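Local coordinates for protein Exo-beta-1,3-galactanase (Bifidobacterium bifidum, PDB 5FLW) that probably releases galactose from the ends of beta-1,3-galactan chains, as a putative exo-beta-1,3-galactanase of glycoside hydrolase family 43, at residues C49-T54 with W59-I64. Sequence-based numbering, arbitrary orientation.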
ATOM      1  N   CYS A  49       3.546 -11.778   5.046  1.00 11.95           N
ATOM      2  CA  CYS A  49       2.734 -12.880   4.537  1.00 11.66           C
ATOM      3  C   CYS A  49       2.376 -12.647   3.074  1.00 10.11           C
ATOM      4  O   CYS A  49       1.982 -11.540   2.695  1.00 13.18           O
ATOM      5  CB  CYS A  49       1.431 -12.956   5.342  1.00 12.17           C
ATOM      6  SG  CYS A  49       1.705 -13.447   7.057  1.00 13.64           S
ATOM      7  N   CYS A  50       2.429 -13.720   2.278  1.00 10.04           N
ATOM      8  CA  CYS A  50       2.055 -13.670   0.869  1.00 11.12           C
ATOM      9  C   CYS A  50       0.804 -14.511   0.629  1.00 12.11           C
ATOM     10  O   CYS A  50       0.720 -15.650   1.112  1.00 13.06           O
ATOM     11  CB  CYS A  50       3.200 -14.179  -0.021  1.00 14.43           C
ATOM     12  SG  CYS A  50       2.834 -14.228  -1.775  1.00 14.40           S
ATOM     13  N   TYR A  51      -0.166 -13.947  -0.118  1.00 11.84           N
ATOM     14  CA  TYR A  51      -1.355 -14.674  -0.560  1.00 13.49           C
ATOM     15  C   TYR A  51      -1.581 -14.433  -2.048  1.00 13.19           C
ATOM     16  O   TYR A  51      -1.226 -13.374  -2.576  1.00 13.78           O
ATOM     17  CB  TYR A  51      -2.628 -14.209   0.171  1.00 12.23           C
ATOM     18  CG  TYR A  51      -2.498 -14.275   1.671  1.00 12.63           C
ATOM     19  CD1 TYR A  51      -1.967 -13.194   2.389  1.00 11.57           C
ATOM     20  CD2 TYR A  51      -2.857 -15.432   2.380  1.00 13.04           C
ATOM     21  CE1 TYR A  51      -1.789 -13.257   3.764  1.00  9.94           C
ATOM     22  CE2 TYR A  51      -2.672 -15.507   3.757  1.00 11.94           C
ATOM     23  CZ  TYR A  51      -2.156 -14.406   4.432  1.00 10.15           C
ATOM     24  OH  TYR A  51      -1.999 -14.490   5.797  1.00 12.65           O
ATOM     25  N   THR A  52      -2.180 -15.411  -2.726  1.00 12.95           N
ATOM     26  CA  THR A  52      -2.574 -15.230  -4.118  1.00 13.81           C
ATOM     27  C   THR A  52      -4.083 -15.389  -4.291  1.00 13.92           C
ATOM     28  O   THR A  52      -4.761 -16.071  -3.508  1.00 14.49           O
ATOM     29  CB  THR A  52      -1.851 -16.193  -5.066  1.00 14.75           C
ATOM     30  OG1 THR A  52      -2.007 -17.530  -4.578  1.00 16.32           O
ATOM     31  CG2 THR A  52      -0.359 -15.844  -5.158  1.00 15.03           C
ATOM     32  N   THR A  53      -4.596 -14.758  -5.347  1.00 15.54           N
ATOM     33  CA  THR A  53      -6.012 -14.848  -5.679  1.00 14.68           C
ATOM     34  C   THR A  53      -6.191 -14.579  -7.163  1.00 16.69           C
ATOM     35  O   THR A  53      -5.375 -13.900  -7.800  1.00 15.88           O
ATOM     36  CB  THR A  53      -6.869 -13.873  -4.840  1.00 14.56           C
ATOM     37  OG1 THR A  53      -8.259 -14.201  -4.955  1.00 14.48           O
ATOM     38  CG2 THR A  53      -6.638 -12.415  -5.279  1.00 14.28           C
ATOM     39  N   THR A  54      -7.276 -15.114  -7.701  1.00 15.59           N
ATOM     40  CA  THR A  54      -7.746 -14.678  -9.002  1.00 20.20           C
ATOM     41  C   THR A  54      -9.098 -13.982  -8.931  1.00 26.77           C
ATOM     42  O   THR A  54      -9.545 -13.425  -9.945  1.00 26.46           O
ATOM     43  CB  THR A  54      -7.817 -15.859  -9.976  1.00 18.77           C
ATOM     44  OG1 THR A  54      -8.728 -16.845  -9.469  1.00 22.71           O
ATOM     45  CG2 THR A  54      -6.417 -16.481 -10.146  1.00 20.30           C
ATOM     46  N   TRP A  59      -8.301 -16.841  -0.959  1.00 13.18           N
ATOM     47  CA  TRP A  59      -6.908 -16.413  -0.823  1.00 14.33           C
ATOM     48  C   TRP A  59      -6.045 -17.613  -0.468  1.00 15.00           C
ATOM     49  O   TRP A  59      -6.243 -18.239   0.579  1.00 15.37           O
ATOM     50  CB  TRP A  59      -6.760 -15.352   0.277  1.00 13.60           C
ATOM     51  CG  TRP A  59      -7.342 -14.027  -0.051  1.00 12.19           C
ATOM     52  CD1 TRP A  59      -8.528 -13.522   0.383  1.00 14.46           C
ATOM     53  CD2 TRP A  59      -6.718 -13.000  -0.831  1.00 11.78           C
ATOM     54  NE1 TRP A  59      -8.698 -12.244  -0.105  1.00 15.59           N
ATOM     55  CE2 TRP A  59      -7.600 -11.901  -0.853  1.00 12.43           C
ATOM     56  CE3 TRP A  59      -5.491 -12.912  -1.531  1.00 15.77           C
ATOM     57  CZ2 TRP A  59      -7.299 -10.704  -1.547  1.00 14.69           C
ATOM     58  CZ3 TRP A  59      -5.178 -11.730  -2.211  1.00 15.51           C
ATOM     59  CH2 TRP A  59      -6.087 -10.635  -2.213  1.00 13.51           C
ATOM     60  N   ARG A  60      -5.098 -17.939  -1.337  1.00 13.89           N
ATOM     61  CA  ARG A  60      -4.209 -19.058  -1.070  1.00 13.45           C
ATOM     62  C   ARG A  60      -2.926 -18.552  -0.399  1.00 14.50           C
ATOM     63  O   ARG A  60      -2.224 -17.695  -0.945  1.00 15.31           O
ATOM     64  CB  ARG A  60      -3.901 -19.842  -2.344  1.00 16.40           C
ATOM     65  CG  ARG A  60      -3.112 -21.104  -1.997  1.00 18.43           C
ATOM     66  CD  ARG A  60      -2.105 -21.361  -3.032  1.00 32.57           C
ATOM     67  NE  ARG A  60      -1.577 -22.725  -3.075  1.00 23.37           N
ATOM     68  CZ  ARG A  60      -0.430 -23.098  -2.509  1.00 26.01           C
ATOM     69  NH1 ARG A  60       0.280 -22.211  -1.788  1.00 18.81           N
ATOM     70  NH2 ARG A  60       0.009 -24.352  -2.686  1.00 18.72           N
ATOM     71  N   SER A  61      -2.615 -19.079   0.780  1.00 12.74           N
ATOM     72  CA  SER A  61      -1.425 -18.652   1.491  1.00 12.59           C
ATOM     73  C   SER A  61      -0.159 -19.229   0.849  1.00 15.46           C
ATOM     74  O   SER A  61      -0.110 -20.409   0.477  1.00 14.31           O
ATOM     75  CB  SER A  61      -1.496 -19.147   2.927  1.00 14.76           C
ATOM     76  OG  SER A  61      -0.298 -18.786   3.645  1.00 15.33           O
ATOM     77  N   HIS A  62       0.879 -18.395   0.734  1.00 13.54           N
ATOM     78  CA  HIS A  62       2.230 -18.835   0.401  1.00 15.24           C
ATOM     79  C   HIS A  62       3.201 -18.664   1.576  1.00 13.74           C
ATOM     80  O   HIS A  62       4.426 -18.665   1.380  1.00 14.90           O
ATOM     81  CB  HIS A  62       2.720 -18.143  -0.873  1.00 14.66           C
ATOM     82  CG  HIS A  62       1.919 -18.520  -2.073  1.00 18.65           C
ATOM     83  ND1 HIS A  62       2.198 -19.640  -2.830  1.00 18.67           N
ATOM     84  CD2 HIS A  62       0.751 -18.018  -2.553  1.00 20.19           C
ATOM     85  CE1 HIS A  62       1.288 -19.756  -3.785  1.00 19.71           C
ATOM     86  NE2 HIS A  62       0.394 -18.788  -3.631  1.00 21.46           N
ATOM     87  N   GLY A  63       2.659 -18.488   2.794  1.00 12.92           N
ATOM     88  CA  GLY A  63       3.471 -18.426   3.988  1.00 15.03           C
ATOM     89  C   GLY A  63       4.187 -17.098   4.153  1.00 12.80           C
ATOM     90  O   GLY A  63       3.920 -16.106   3.469  1.00 12.87           O
ATOM     91  N   ILE A  64       5.115 -17.094   5.104  1.00 11.62           N
ATOM     92  CA  ILE A  64       5.941 -15.921   5.379  1.00 12.26           C
ATOM     93  C   ILE A  64       7.072 -15.893   4.350  1.00 14.40           C
ATOM     94  O   ILE A  64       7.901 -16.810   4.308  1.00 15.34           O
ATOM     95  CB  ILE A  64       6.482 -15.950   6.826  1.00 14.79           C
ATOM     96  CG1 ILE A  64       5.311 -15.827   7.838  1.00 14.71           C
ATOM     97  CG2 ILE A  64       7.507 -14.839   7.063  1.00 12.14           C
ATOM     98  CD1 ILE A  64       5.669 -16.030   9.279  1.00 19.17           C
TER
HETATM   99  O   HOH W   1       0.589 -16.106   4.005  1.00 17.20           O
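Thr52 and His62 meet on one face of this antiparallel hairpin, their side chains crossing at about a right angle. Thr52 OG1 lies at the edge of the imidazole, near its plane, and shares a 2.9 Å hydrogen bond with His62 NE2, while Thr52 CG2 packs beside the same nitrogen. With chi1 52°, OG1 stands between its own backbone N and carbonyl carbon, which turns it to the ring. Arg60 NH1 lies 3.2 Å above one face of the His62 ring, toward its rim.

On the other face the indole of Trp59 lies against Thr53, whose CG2 sits over the six-membered ring in a CH-pi contact, 3.8 Å from its centroid. Tyr51 CB touches Trp59 CE3 at 3.6 Å, and the phenol runs on alongside Ser61, with CD2 3.6 Å from Ser61 CA, to a hydrogen bond from Gln19 N to its OH.

Thr52 and Arg60 form a hydrogen-bonded pair. A beta bulge then shifts the register by one: Cys50 O accepts from His62 N (2.8 Å), but Cys50 N turns to Gly63 O. A water bridges Cys50 O and Ser61 OG.

Strand 60-66 is an edge strand of a four-stranded antiparallel sheet, consistent with one blade of the five-bladed beta-propeller of family 43; strand 48-53 bonds onward to strand 31-37, where Ala34 touches Trp59.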